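Local coordinates for protein pectate lyase (Pectobacterium carotovorum, PDB 4U49) that probably depolymerises polygalacturonate and methyl-esterified pectins from within the chain by calcium-dependent eliminative cleavage, as a secreted polysaccharide lyase, at residues Leu28-Asp32 against Gly212-Asn216; Asn33-Trp39 against Asp72-Leu78; Asp136-Leu142 against Ile164-Ser170. One frame throughout, in Å; residues are numbered along the deposited sequence.

Contact 1: residues Leu28-Asp32 against Gly212-Asn216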
loop_
_atom_site.group_PDB
_atom_site.type_symbol
_atom_site.label_atom_id
_atom_site.label_comp_id
_atom_site.label_asym_id
_atom_site.label_seq_id
_atom_site.Cartn_x
_atom_site.Cartn_y
_atom_site.Cartn_z
ATOM N N LEU A 28 -12.742 4.944 -5.011
ATOM C CA LEU A 28 -12.441 6.014 -4.070
ATOM C C LEU A 28 -12.746 5.657 -2.623
ATOM O O LEU A 28 -13.502 4.729 -2.333
ATOM C CB LEU A 28 -13.190 7.297 -4.457
ATOM C CG LEU A 28 -14.700 7.293 -4.687
ATOM C CD1 LEU A 28 -15.471 7.334 -3.370
ATOM C CD2 LEU A 28 -15.092 8.473 -5.569
ATOM N N LEU A 29 -12.136 6.416 -1.724
ATOM C CA LEU A 29 -12.411 6.316 -0.301
ATOM C C LEU A 29 -12.563 7.719 0.266
ATOM O O LEU A 29 -11.601 8.486 0.303
ATOM C CB LEU A 29 -11.293 5.563 0.423
ATOM C CG LEU A 29 -11.455 5.410 1.937
ATOM C CD1 LEU A 29 -12.651 4.527 2.257
ATOM C CD2 LEU A 29 -10.183 4.857 2.573
ATOM N N LYS A 30 -13.780 8.067 0.672
ATOM C CA LYS A 30 -14.014 9.339 1.344
ATOM C C LYS A 30 -13.921 9.105 2.846
ATOM O O LYS A 30 -14.815 8.510 3.450
ATOM C CB LYS A 30 -15.372 9.928 0.951
ATOM C CG LYS A 30 -15.615 11.338 1.471
ATOM C CD LYS A 30 -16.873 11.945 0.871
ATOM C CE LYS A 30 -17.205 13.272 1.537
ATOM N NZ LYS A 30 -18.367 13.942 0.888
ATOM N N LYS A 31 -12.826 9.568 3.437
ATOM C CA LYS A 31 -12.456 9.188 4.794
ATOM C C LYS A 31 -11.384 10.128 5.333
ATOM O O LYS A 31 -10.594 10.672 4.562
ATOM C CB LYS A 31 -11.953 7.743 4.815
ATOM C CG LYS A 31 -11.702 7.157 6.193
ATOM C CD LYS A 31 -12.994 6.731 6.856
ATOM C CE LYS A 31 -12.870 5.332 7.440
ATOM N NZ LYS A 31 -12.549 4.327 6.385
ATOM N N ASP A 32 -11.369 10.315 6.652
ATOM C CA ASP A 32 -10.357 11.127 7.326
ATOM C C ASP A 32 -10.273 12.548 6.761
ATOM O O ASP A 32 -9.179 13.082 6.573
ATOM C CB ASP A 32 -8.987 10.443 7.239
ATOM C CG ASP A 32 -8.999 9.036 7.813
ATOM O OD1 ASP A 32 -8.504 8.110 7.135
ATOM O OD2 ASP A 32 -9.498 8.852 8.944
ATOM N N GLY A 212 -3.378 1.939 -4.438
ATOM C CA GLY A 212 -4.129 1.433 -3.308
ATOM C C GLY A 212 -4.147 2.426 -2.167
ATOM O O GLY A 212 -3.334 3.351 -2.120
ATOM N N VAL A 213 -5.095 2.243 -1.253
ATOM C CA VAL A 213 -5.244 3.118 -0.096
ATOM C C VAL A 213 -5.536 2.266 1.135
ATOM O O VAL A 213 -6.415 1.408 1.101
ATOM C CB VAL A 213 -6.385 4.150 -0.287
ATOM C CG1 VAL A 213 -6.508 5.042 0.942
ATOM C CG2 VAL A 213 -6.163 4.991 -1.539
ATOM N N ALA A 214 -4.801 2.494 2.220
ATOM C CA ALA A 214 -4.998 1.713 3.438
ATOM C C ALA A 214 -5.265 2.608 4.646
ATOM O O ALA A 214 -4.411 3.394 5.055
ATOM C CB ALA A 214 -3.793 0.828 3.696
ATOM N N HIS A 215 -6.458 2.474 5.213
ATOM C CA HIS A 215 -6.834 3.240 6.390
ATOM C C HIS A 215 -6.604 2.435 7.663
ATOM O O HIS A 215 -6.825 1.225 7.691
ATOM C CB HIS A 215 -8.299 3.673 6.302
ATOM C CG HIS A 215 -8.825 4.272 7.567
ATOM N ND1 HIS A 215 -8.687 5.608 7.874
ATOM C CD2 HIS A 215 -9.478 3.711 8.614
ATOM C CE1 HIS A 215 -9.236 5.846 9.052
ATOM N NE2 HIS A 215 -9.723 4.712 9.521
ATOM N N ASN A 216 -6.158 3.117 8.713
ATOM C CA ASN A 216 -5.978 2.487 10.016
ATOM C C ASN A 216 -6.369 3.432 11.148
ATOM O O ASN A 216 -6.270 4.650 11.008
ATOM C CB ASN A 216 -4.529 2.027 10.196
ATOM C CG ASN A 216 -4.330 1.207 11.461
ATOM O OD1 ASN A 216 -4.735 0.048 11.528
ATOM N ND2 ASN A 216 -3.704 1.808 12.472
#
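H215 is addressed by two consecutive residues, K31 over a face of its imidazole and D32 at an edge. The edge contact is a hydrogen bond from H215 ND1 to D32 OD1, 2.6 Å long but bent (131° at the hydrogen). It uses the syn lone pair of the carboxylate, whose plane lies only 21° from that of the ring, so OD2 comes alongside the same edge, 3.0 Å from H215 CE1. The K31 chain crosses the ring at about a right angle. Its CE sits 3.9 Å from the ring centroid, almost on the normal, as a CH-pi contact, while K31 CG passes 3.8 Å from H215 ND1. With CG anti to the backbone N (chi1 171°), H215 carries its ring across the gap to both partners. Further back, L29 CD2 meets V213 CG1 at 4.0 Å. The two strands are not paired: their axes stay 9.1 Å apart, and side chains alone bridge them. T247 OG1 is a second partner of D32 OD1. One bond at the edge and one aliphatic chain over a face together limit the rotation of the imidazole. Because H215 touches D194 and adjoins N216, both seen to bind calcium in this protein, that grip joins strand 24-31 to the residue beside the metal site, although no calcium is bound to this chain.

Contact 2: residues Asn33-Trp39 against Asp72-Leu78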
loop_
_atom_site.group_PDB
_atom_site.type_symbol
_atom_site.label_atom_id
_atom_site.label_comp_id
_atom_site.label_asym_id
_atom_site.label_seq_id
_atom_site.Cartn_x
_atom_site.Cartn_y
_atom_site.Cartn_z
ATOM N N ASN A 33 -11.436 13.141 6.491
ATOM C CA ASN A 33 -11.540 14.512 5.986
ATOM C C ASN A 33 -10.817 14.717 4.658
ATOM O O ASN A 33 -10.181 15.747 4.435
ATOM C CB ASN A 33 -11.010 15.506 7.021
ATOM C CG ASN A 33 -11.638 15.313 8.386
ATOM O OD1 ASN A 33 -10.939 15.169 9.388
ATOM N ND2 ASN A 33 -12.966 15.301 8.430
ATOM N N ALA A 34 -10.932 13.727 3.780
ATOM C CA ALA A 34 -10.315 13.781 2.462
ATOM C C ALA A 34 -11.003 12.789 1.539
ATOM O O ALA A 34 -11.720 11.904 2.002
ATOM C CB ALA A 34 -8.828 13.478 2.553
ATOM N N THR A 35 -10.794 12.939 0.236
ATOM C CA THR A 35 -11.261 11.934 -0.712
ATOM C C THR A 35 -10.071 11.358 -1.473
ATOM O O THR A 35 -9.360 12.077 -2.177
ATOM C CB THR A 35 -12.296 12.507 -1.700
ATOM O OG1 THR A 35 -13.482 12.882 -0.984
ATOM C CG2 THR A 35 -12.662 11.465 -2.750
ATOM N N TYR A 36 -9.847 10.060 -1.301
ATOM C CA TYR A 36 -8.721 9.385 -1.928
ATOM C C TYR A 36 -9.153 8.673 -3.194
ATOM O O TYR A 36 -10.117 7.911 -3.189
ATOM C CB TYR A 36 -8.081 8.391 -0.960
ATOM C CG TYR A 36 -7.597 9.038 0.312
ATOM C CD1 TYR A 36 -6.372 9.689 0.357
ATOM C CD2 TYR A 36 -8.373 9.014 1.465
ATOM C CE1 TYR A 36 -5.926 10.292 1.513
ATOM C CE2 TYR A 36 -7.935 9.616 2.629
ATOM C CZ TYR A 36 -6.711 10.254 2.647
ATOM O OH TYR A 36 -6.261 10.856 3.799
ATOM N N LEU A 37 -8.436 8.938 -4.278
ATOM C CA LEU A 37 -8.660 8.246 -5.538
ATOM C C LEU A 37 -7.593 7.177 -5.707
ATOM O O LEU A 37 -6.437 7.394 -5.368
ATOM C CB LEU A 37 -8.624 9.221 -6.719
ATOM C CG LEU A 37 -9.879 10.031 -7.054
ATOM C CD1 LEU A 37 -10.334 10.900 -5.892
ATOM C CD2 LEU A 37 -9.623 10.881 -8.293
ATOM N N SER A 38 -7.986 6.019 -6.218
ATOM C CA SER A 38 -7.033 4.960 -6.506
ATOM C C SER A 38 -7.488 4.226 -7.754
ATOM O O SER A 38 -8.681 3.979 -7.931
ATOM C CB SER A 38 -6.909 4.000 -5.318
ATOM O OG SER A 38 -5.954 2.986 -5.576
ATOM N N TRP A 39 -6.553 3.877 -8.628
ATOM C CA TRP A 39 -6.945 3.231 -9.871
ATOM C C TRP A 39 -5.917 2.247 -10.397
ATOM O O TRP A 39 -4.748 2.285 -10.025
ATOM C CB TRP A 39 -7.248 4.287 -10.945
ATOM C CG TRP A 39 -6.098 5.197 -11.306
ATOM C CD1 TRP A 39 -5.204 5.028 -12.329
ATOM C CD2 TRP A 39 -5.743 6.434 -10.667
ATOM N NE1 TRP A 39 -4.311 6.075 -12.355
ATOM C CE2 TRP A 39 -4.617 6.943 -11.346
ATOM C CE3 TRP A 39 -6.261 7.145 -9.578
ATOM C CZ2 TRP A 39 -4.005 8.141 -10.971
ATOM C CZ3 TRP A 39 -5.649 8.336 -9.213
ATOM C CH2 TRP A 39 -4.537 8.821 -9.910
ATOM N N ASP A 72 1.944 7.450 -10.918
ATOM C CA ASP A 72 1.020 7.496 -9.783
ATOM C C ASP A 72 -0.261 6.727 -10.090
ATOM O O ASP A 72 -0.773 6.787 -11.207
ATOM C CB ASP A 72 0.673 8.945 -9.414
ATOM C CG ASP A 72 1.790 9.649 -8.653
ATOM O OD1 ASP A 72 2.893 9.074 -8.514
ATOM O OD2 ASP A 72 1.560 10.794 -8.204
ATOM N N ARG A 73 -0.774 6.001 -9.103
ATOM C CA ARG A 73 -2.051 5.311 -9.261
ATOM C C ARG A 73 -3.014 5.708 -8.147
ATOM O O ARG A 73 -4.023 5.040 -7.917
ATOM C CB ARG A 73 -1.851 3.791 -9.281
ATOM C CG ARG A 73 -1.063 3.279 -10.492
ATOM C CD ARG A 73 -1.797 3.547 -11.801
ATOM N NE ARG A 73 -1.114 2.950 -12.949
ATOM C CZ ARG A 73 -0.246 3.595 -13.724
ATOM N NH1 ARG A 73 0.055 4.864 -13.481
ATOM N NH2 ARG A 73 0.321 2.970 -14.749
ATOM N N THR A 74 -2.684 6.795 -7.451
ATOM C CA THR A 74 -3.573 7.388 -6.459
ATOM C C THR A 74 -3.559 8.908 -6.543
ATOM O O THR A 74 -2.659 9.498 -7.137
ATOM C CB THR A 74 -3.189 7.008 -5.016
ATOM O OG1 THR A 74 -1.976 7.680 -4.658
ATOM C CG2 THR A 74 -3.011 5.509 -4.866
ATOM N N PHE A 75 -4.560 9.534 -5.934
ATOM C CA PHE A 75 -4.593 10.982 -5.784
ATOM C C PHE A 75 -5.390 11.352 -4.544
ATOM O O PHE A 75 -6.419 10.743 -4.257
ATOM C CB PHE A 75 -5.199 11.656 -7.018
ATOM C CG PHE A 75 -5.345 13.147 -6.881
ATOM C CD1 PHE A 75 -4.251 13.979 -7.058
ATOM C CD2 PHE A 75 -6.572 13.716 -6.571
ATOM C CE1 PHE A 75 -4.377 15.350 -6.928
ATOM C CE2 PHE A 75 -6.703 15.086 -6.438
ATOM C CZ PHE A 75 -5.603 15.903 -6.617
ATOM N N THR A 76 -4.914 12.355 -3.813
ATOM C CA THR A 76 -5.611 12.829 -2.622
ATOM C C THR A 76 -6.264 14.182 -2.880
ATOM O O THR A 76 -5.580 15.166 -3.150
ATOM C CB THR A 76 -4.662 12.955 -1.415
ATOM O OG1 THR A 76 -4.101 11.674 -1.101
ATOM C CG2 THR A 76 -5.417 13.481 -0.201
ATOM N N ASP A 77 -7.589 14.228 -2.793
ATOM C CA ASP A 77 -8.330 15.467 -2.997
ATOM C C ASP A 77 -8.660 16.117 -1.658
ATOM O O ASP A 77 -9.449 15.585 -0.878
ATOM C CB ASP A 77 -9.610 15.206 -3.800
ATOM C CG ASP A 77 -10.379 16.480 -4.115
ATOM O OD1 ASP A 77 -11.508 16.380 -4.638
ATOM O OD2 ASP A 77 -9.863 17.584 -3.842
ATOM N N LEU A 78 -8.053 17.273 -1.406
ATOM C CA LEU A 78 -8.267 17.999 -0.158
ATOM C C LEU A 78 -9.111 19.258 -0.354
ATOM O O LEU A 78 -9.357 19.997 0.596
ATOM C CB LEU A 78 -6.923 18.373 0.473
ATOM C CG LEU A 78 -6.014 17.215 0.890
ATOM C CD1 LEU A 78 -4.733 17.736 1.524
ATOM C CD2 LEU A 78 -6.738 16.282 1.842
#
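F75 O takes the shortest hydrogen bond between these strands, from L37 N at 2.7 Å and nearly straight (175° at the hydrogen), and Y36 CA adds a CA-H...O contact to the same oxygen. The pairing is antiparallel. L37 with F75 and T35 with D77 are hydrogen-bonded pairs, each joined by two backbone bonds, and they are interleaved with the non-hydrogen-bonded pairs Y36-T76 and S38-T74. A further bond, W39 N to R73 O at 2.9 Å, extends the pairing beyond T74. There W39 turns its indole back over the partner chain. Its CG stands between the backbone N and the carbonyl carbon (chi1 60°), and one ring face lies on the R73-T74 peptide, with R73 C 3.6 Å above the plane. R73 CA makes a CH-pi contact with the five-membered ring, R73 CD runs past W39 NE1 at 3.6 Å, and the far rim of the indole reaches F75 CB, 4.0 Å from W39 CZ3. W39 NE1 donates to Q49 OE1. On the face carrying Y36, S38, T74 and T76, the phenol of Y36 lies side by side with T76, whose OG1 comes in at the ring edge, 3.4 Å from Y36 CD1. At the N-terminal end of strand 34-41, A34 CB packs on L78 CD2 at 3.6 Å. The chemistry divides by face. Y36 OH, S38 OG and T74 OG1 bond to N277, N189 and N243 of the beta-helix, whereas L37 and F75 pack on V51. Backbone bonds thus hold a layer whose polar side meets the beta-helix and whose largely apolar side faces the four-stranded sheet, except for D77, whose OD2 forms a salt bridge with R53 and whose OD1 is hydrogen-bonded to Y88 OH.

Contact 3: residues Asp136-Leu142 against Ile164-Ser170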
loop_
_atom_site.group_PDB
_atom_site.type_symbol
_atom_site.label_atom_id
_atom_site.label_comp_id
_atom_site.label_asym_id
_atom_site.label_seq_id
_atom_site.Cartn_x
_atom_site.Cartn_y
_atom_site.Cartn_z
ATOM N N ASP A 136 -9.402 -9.828 -11.602
ATOM C CA ASP A 136 -9.970 -8.488 -11.482
ATOM C C ASP A 136 -11.266 -8.543 -10.676
ATOM O O ASP A 136 -12.266 -9.093 -11.135
ATOM C CB ASP A 136 -10.225 -7.896 -12.876
ATOM C CG ASP A 136 -10.555 -6.408 -12.849
ATOM O OD1 ASP A 136 -10.970 -5.886 -11.796
ATOM O OD2 ASP A 136 -10.410 -5.756 -13.906
ATOM N N CYS A 137 -11.248 -7.970 -9.477
ATOM C CA CYS A 137 -12.410 -8.039 -8.596
ATOM C C CYS A 137 -13.447 -6.960 -8.891
ATOM O O CYS A 137 -14.478 -6.885 -8.224
ATOM C CB CYS A 137 -11.967 -7.952 -7.135
ATOM S SG CYS A 137 -10.906 -9.325 -6.640
ATOM N N GLY A 138 -13.161 -6.117 -9.880
ATOM C CA GLY A 138 -14.131 -5.152 -10.370
ATOM C C GLY A 138 -14.662 -4.176 -9.338
ATOM O O GLY A 138 -15.746 -3.617 -9.507
ATOM N N GLY A 139 -13.901 -3.973 -8.269
ATOM C CA GLY A 139 -14.256 -2.996 -7.257
ATOM C C GLY A 139 -15.202 -3.481 -6.174
ATOM O O GLY A 139 -15.690 -2.677 -5.382
ATOM N N ILE A 140 -15.468 -4.784 -6.125
ATOM C CA ILE A 140 -16.360 -5.305 -5.093
ATOM C C ILE A 140 -15.680 -5.260 -3.735
ATOM O O ILE A 140 -14.473 -5.032 -3.638
ATOM C CB ILE A 140 -16.814 -6.755 -5.370
ATOM C CG1 ILE A 140 -15.632 -7.722 -5.261
ATOM C CG2 ILE A 140 -17.503 -6.855 -6.723
ATOM C CD1 ILE A 140 -16.039 -9.177 -5.192
ATOM N N THR A 141 -16.466 -5.476 -2.689
ATOM C CA THR A 141 -15.945 -5.509 -1.334
ATOM C C THR A 141 -15.909 -6.943 -0.828
ATOM O O THR A 141 -16.878 -7.684 -0.981
ATOM C CB THR A 141 -16.793 -4.647 -0.382
ATOM O OG1 THR A 141 -16.783 -3.290 -0.836
ATOM C CG2 THR A 141 -16.246 -4.712 1.041
ATOM N N LEU A 142 -14.780 -7.334 -0.246
ATOM C CA LEU A 142 -14.642 -8.655 0.355
ATOM C C LEU A 142 -14.137 -8.529 1.781
ATOM O O LEU A 142 -13.465 -7.559 2.126
ATOM C CB LEU A 142 -13.686 -9.531 -0.452
ATOM C CG LEU A 142 -14.116 -10.012 -1.837
ATOM C CD1 LEU A 142 -13.001 -10.859 -2.443
ATOM C CD2 LEU A 142 -15.414 -10.801 -1.762
ATOM N N ILE A 164 -3.900 -9.659 -8.011
ATOM C CA ILE A 164 -5.276 -9.272 -7.749
ATOM C C ILE A 164 -5.404 -7.761 -7.911
ATOM O O ILE A 164 -4.497 -7.009 -7.552
ATOM C CB ILE A 164 -5.738 -9.723 -6.340
ATOM C CG1 ILE A 164 -7.250 -9.548 -6.184
ATOM C CG2 ILE A 164 -4.973 -8.988 -5.248
ATOM C CD1 ILE A 164 -7.834 -10.353 -5.048
ATOM N N LYS A 165 -6.514 -7.317 -8.490
ATOM C CA LYS A 165 -6.710 -5.891 -8.704
ATOM C C LYS A 165 -8.145 -5.439 -8.459
ATOM O O LYS A 165 -9.081 -6.236 -8.536
ATOM C CB LYS A 165 -6.274 -5.496 -10.121
ATOM C CG LYS A 165 -7.013 -6.206 -11.235
ATOM C CD LYS A 165 -6.469 -5.791 -12.597
ATOM C CE LYS A 165 -4.980 -6.079 -12.700
ATOM N NZ LYS A 165 -4.438 -5.744 -14.047
ATOM N N ASN A 166 -8.290 -4.155 -8.140
ATOM C CA ASN A 166 -9.591 -3.510 -7.983
ATOM C C ASN A 166 -10.458 -4.176 -6.917
ATOM O O ASN A 166 -11.522 -4.717 -7.212
ATOM C CB ASN A 166 -10.315 -3.491 -9.329
ATOM C CG ASN A 166 -9.455 -2.917 -10.436
ATOM O OD1 ASN A 166 -8.691 -1.978 -10.216
ATOM N ND2 ASN A 166 -9.570 -3.479 -11.634
ATOM N N LEU A 167 -9.995 -4.122 -5.673
ATOM C CA LEU A 167 -10.671 -4.795 -4.573
ATOM C C LEU A 167 -10.777 -3.904 -3.347
ATOM O O LEU A 167 -9.850 -3.162 -3.020
ATOM C CB LEU A 167 -9.934 -6.089 -4.209
ATOM C CG LEU A 167 -10.431 -6.854 -2.977
ATOM C CD1 LEU A 167 -11.825 -7.420 -3.209
ATOM C CD2 LEU A 167 -9.453 -7.957 -2.593
ATOM N N ARG A 168 -11.917 -3.982 -2.672
ATOM C CA ARG A 168 -12.098 -3.311 -1.398
ATOM C C ARG A 168 -12.152 -4.353 -0.289
ATOM O O ARG A 168 -12.926 -5.307 -0.363
ATOM C CB ARG A 168 -13.371 -2.462 -1.413
ATOM C CG ARG A 168 -13.548 -1.559 -0.207
ATOM C CD ARG A 168 -14.757 -0.646 -0.388
ATOM N NE ARG A 168 -14.669 0.133 -1.618
ATOM C CZ ARG A 168 -14.245 1.392 -1.683
ATOM N NH1 ARG A 168 -13.875 2.032 -0.584
ATOM N NH2 ARG A 168 -14.196 2.012 -2.852
ATOM N N ILE A 169 -11.304 -4.195 0.719
ATOM C CA ILE A 169 -11.352 -5.071 1.882
ATOM C C ILE A 169 -12.148 -4.357 2.960
ATOM O O ILE A 169 -11.845 -3.219 3.316
ATOM C CB ILE A 169 -9.949 -5.440 2.378
ATOM C CG1 ILE A 169 -9.214 -6.229 1.292
ATOM C CG2 ILE A 169 -10.032 -6.274 3.653
ATOM C CD1 ILE A 169 -7.811 -6.633 1.669
ATOM N N SER A 170 -13.185 -5.023 3.456
ATOM C CA SER A 170 -14.177 -4.377 4.303
ATOM C C SER A 170 -13.614 -3.926 5.641
ATOM O O SER A 170 -12.586 -4.423 6.113
ATOM C CB SER A 170 -15.360 -5.312 4.546
ATOM O OG SER A 170 -15.033 -6.278 5.523
HETATM O O HOH W 1 -15.425 0.379 -5.122
#
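N166 stands at the corner of its chain and reaches across to D136 and the turn that follows it. Its CB lies 3.5 Å from D136 OD1 and close to G139 N, and with CG set beside the backbone N (chi1 -51°) the amide turns toward the carboxylate. At the tip, N166 ND2 donates to D136 OD1 at 2.8 Å, approaching from above the carboxylate plane. From the opposite face G138 N reaches the same oxygen at 2.9 Å, closing an Asx turn, so two donors clamp it. N166 OD1 looks elsewhere, to S40 OG and N189 ND2. The main chain at this corner is also used: N166 O accepts from G139 N, in the type I' turn from C137 to I140. Parallel pairing flanks the corner, D136 with K165 before it, then T141 with R168 and L142 with I169 after it. R168 O receives L142 N at 2.7 Å, and S170 N donates back to L142 O. Inside, L167 CD1 is met by L142 CD1 at 3.7 Å, the two leucines crossing at about a right angle, while C137 SG, disulfide-bonded to C124, packs on I164 CD1 at 3.6 Å. A water joins G139 O to R168 NH2, which also donates to L28 O. Two successive turns of a right-handed parallel beta-helix are stacked here, as expected of a pectate lyase; the positive phi of N166 (58°) bends one strand into the next, and its amide bonded to N189 on the following turn is consistent with the asparagine stacks of this fold.

Contacts 1 and 2, with centres 8 Å apart, share a hairpin: L29 O and Y36 N are hydrogen-bonded at 2.9 Å. Its sheet and the four-stranded one opposite have the strand topology of a fibronectin type III domain. Contact 1 docks this N-terminal domain on the beta-helix, whose first turns form contact 3, centred 14 Å from contact 1. R168 links those two directly through NH2, 2.9 Å from L28 O, while its NH1 pairs with E193. Contacts 2 and 3 do not touch, their centres being 17 Å apart. Contact 1 includes N216 of the calcium site, and its H215 side chain is about 4 Å from that of D194; in contact 3 the I169 side chain is about 8 Å from that of D194.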